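Local coordinates for protein methane monooxygenase hydroxylase, MmoD (Methylosinus sporium, PDB 6D7K) that binds the methane monooxygenase hydroxylase as its MmoD partner and probably regulates that enzyme rather than oxidising methane itself, at residues W38-D43 with K60-V65. Sequence-based numbering, arbitrary orientation.
Sequences WEILRD and KAVAHV
The indole of Trp-38 overlaps Val-62, whose CG2 stands 3.6 Å above the ring plane, offset toward the rim and nearest to CE3. This pair lies at the heart of a small alpha+beta fold in which a four-stranded antiparallel meander is covered on one side by the C-terminal helix 55-74. The axes of residues 38-42, on the inner strand 36-42, and of helical residues 60-65 come within 9.6 Å and cross at -32°. In Trp-38, CG takes the crowded position between the backbone N and the carbonyl carbon (chi1 47°), and the ring reaches over three helix residues. Its pyrrole side meets Ala-61, whose CB is 3.8 Å from NE1, and at the far end of the benzo ring CH2 approaches CG2 of Val-65. NE1 also makes a weak hydrogen bond to Ser-52 OG on the neighbouring strand 45-52. An alanine in place of Trp-38 would probably loosen the helix against the sheet, since the ring's contacts to Ala-61, Val-62 and Val-65 would go together with that weak bond, leaving only CB near Val-62. Apolar side chains of another protein's chain pack on Ala-61 and Val-65, so the partner protein reaches the seam where helix and strand meet. Two residues along the strand, Ile-40 extends its CG1 branch with chi2 at 174°, bringing CD1 to 3.7 Å from Val-65 CG1, while its CG1 lies 4.2 Å from Val-62 CG2.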
loop_
_atom_site.group_PDB
_atom_site.type_symbol
_atom_site.label_atom_id
_atom_site.label_comp_id
_atom_site.label_asym_id
_atom_site.label_seq_id
_atom_site.Cartn_x
_atom_site.Cartn_y
_atom_site.Cartn_z
ATOM N N TRP H 38 -24.055 -6.618 7.622
ATOM C CA TRP H 38 -24.187 -7.452 6.448
ATOM C C TRP H 38 -22.904 -7.394 5.627
ATOM O O TRP H 38 -22.126 -6.443 5.725
ATOM C CB TRP H 38 -25.401 -7.029 5.603
ATOM C CG TRP H 38 -25.564 -5.546 5.337
ATOM C CD1 TRP H 38 -26.391 -4.677 5.999
ATOM C CD2 TRP H 38 -24.930 -4.775 4.305
ATOM N NE1 TRP H 38 -26.297 -3.418 5.452
ATOM C CE2 TRP H 38 -25.405 -3.456 4.412
ATOM C CE3 TRP H 38 -24.002 -5.073 3.309
ATOM C CZ2 TRP H 38 -24.986 -2.448 3.567
ATOM C CZ3 TRP H 38 -23.592 -4.064 2.472
ATOM C CH2 TRP H 38 -24.078 -2.768 2.609
ATOM N N GLU H 39 -22.681 -8.446 4.829
ATOM C CA GLU H 39 -21.548 -8.540 3.913
ATOM C C GLU H 39 -22.003 -9.149 2.597
ATOM O O GLU H 39 -22.949 -9.943 2.552
ATOM C CB GLU H 39 -20.416 -9.382 4.488
ATOM C CG GLU H 39 -20.926 -10.476 5.365
ATOM C CD GLU H 39 -19.849 -11.468 5.744
ATOM O OE1 GLU H 39 -20.165 -12.440 6.481
ATOM O OE2 GLU H 39 -18.689 -11.272 5.311
ATOM N N ILE H 40 -21.307 -8.782 1.527
ATOM C CA ILE H 40 -21.587 -9.273 0.187
ATOM C C ILE H 40 -20.338 -9.969 -0.333
ATOM O O ILE H 40 -19.228 -9.437 -0.196
ATOM C CB ILE H 40 -22.001 -8.127 -0.749
ATOM C CG1 ILE H 40 -23.210 -7.387 -0.170
ATOM C CG2 ILE H 40 -22.268 -8.666 -2.161
ATOM C CD1 ILE H 40 -23.604 -6.132 -0.963
ATOM N N LEU H 41 -20.508 -11.157 -0.921
ATOM C CA LEU H 41 -19.389 -11.902 -1.497
ATOM C C LEU H 41 -19.617 -12.077 -2.984
ATOM O O LEU H 41 -20.752 -12.282 -3.431
ATOM C CB LEU H 41 -19.187 -13.270 -0.853
ATOM C CG LEU H 41 -18.782 -13.340 0.620
ATOM C CD1 LEU H 41 -19.741 -12.576 1.478
ATOM C CD2 LEU H 41 -18.732 -14.789 1.095
ATOM N N ARG H 42 -18.537 -11.958 -3.751
ATOM C CA ARG H 42 -18.554 -12.211 -5.187
ATOM C C ARG H 42 -17.645 -13.395 -5.451
ATOM O O ARG H 42 -16.489 -13.396 -5.020
ATOM C CB ARG H 42 -18.097 -10.996 -5.992
ATOM C CG ARG H 42 -18.300 -11.183 -7.478
ATOM C CD ARG H 42 -17.525 -10.189 -8.314
ATOM N NE ARG H 42 -18.152 -8.874 -8.345
ATOM C CZ ARG H 42 -17.648 -7.801 -7.742
ATOM N NH1 ARG H 42 -16.501 -7.910 -7.063
ATOM N NH2 ARG H 42 -18.277 -6.621 -7.816
ATOM N N ASP H 43 -18.174 -14.401 -6.143
ATOM C CA ASP H 43 -17.442 -15.633 -6.440
ATOM C C ASP H 43 -16.734 -16.156 -5.190
ATOM O O ASP H 43 -15.614 -16.662 -5.243
ATOM C CB ASP H 43 -16.451 -15.429 -7.595
ATOM C CG ASP H 43 -17.112 -14.886 -8.871
ATOM O OD1 ASP H 43 -18.112 -15.479 -9.347
ATOM O OD2 ASP H 43 -16.619 -13.861 -9.404
ATOM N N LYS H 60 -32.908 -4.660 1.886
ATOM C CA LYS H 60 -33.043 -3.551 0.949
ATOM C C LYS H 60 -31.683 -2.959 0.617
ATOM O O LYS H 60 -31.399 -2.654 -0.549
ATOM C CB LYS H 60 -33.981 -2.506 1.551
ATOM C CG LYS H 60 -35.403 -3.007 1.706
ATOM C CD LYS H 60 -36.183 -2.840 0.395
ATOM C CE LYS H 60 -35.898 -1.454 -0.237
ATOM N NZ LYS H 60 -36.457 -1.228 -1.619
ATOM N N ALA H 61 -30.821 -2.828 1.633
ATOM C CA ALA H 61 -29.472 -2.314 1.439
ATOM C C ALA H 61 -28.667 -3.199 0.494
ATOM O O ALA H 61 -28.066 -2.714 -0.474
ATOM C CB ALA H 61 -28.774 -2.214 2.793
ATOM N N VAL H 62 -28.627 -4.508 0.782
ATOM C CA VAL H 62 -27.889 -5.443 -0.059
ATOM C C VAL H 62 -28.441 -5.414 -1.476
ATOM O O VAL H 62 -27.685 -5.557 -2.454
ATOM C CB VAL H 62 -27.920 -6.866 0.552
ATOM C CG1 VAL H 62 -27.645 -7.920 -0.513
ATOM C CG2 VAL H 62 -26.934 -6.990 1.722
ATOM N N ALA H 63 -29.752 -5.200 -1.624
ATOM C CA ALA H 63 -30.328 -5.156 -2.967
ATOM C C ALA H 63 -29.849 -3.919 -3.733
ATOM O O ALA H 63 -29.556 -3.993 -4.933
ATOM C CB ALA H 63 -31.856 -5.222 -2.898
ATOM N N HIS H 64 -29.748 -2.774 -3.063
ATOM C CA HIS H 64 -29.237 -1.585 -3.731
ATOM C C HIS H 64 -27.821 -1.829 -4.234
ATOM O O HIS H 64 -27.527 -1.647 -5.421
ATOM C CB HIS H 64 -29.255 -0.391 -2.776
ATOM C CG HIS H 64 -30.597 0.255 -2.613
ATOM N ND1 HIS H 64 -31.442 0.503 -3.673
ATOM C CD2 HIS H 64 -31.222 0.744 -1.512
ATOM C CE1 HIS H 64 -32.537 1.095 -3.229
ATOM N NE2 HIS H 64 -32.429 1.248 -1.921
ATOM N N VAL H 65 -26.926 -2.240 -3.331
ATOM C CA VAL H 65 -25.519 -2.422 -3.686
ATOM C C VAL H 65 -25.363 -3.460 -4.783
ATOM O O VAL H 65 -24.496 -3.328 -5.654
ATOM C CB VAL H 65 -24.692 -2.823 -2.457
ATOM C CG1 VAL H 65 -23.246 -2.983 -2.867
ATOM C CG2 VAL H 65 -24.851 -1.820 -1.322
#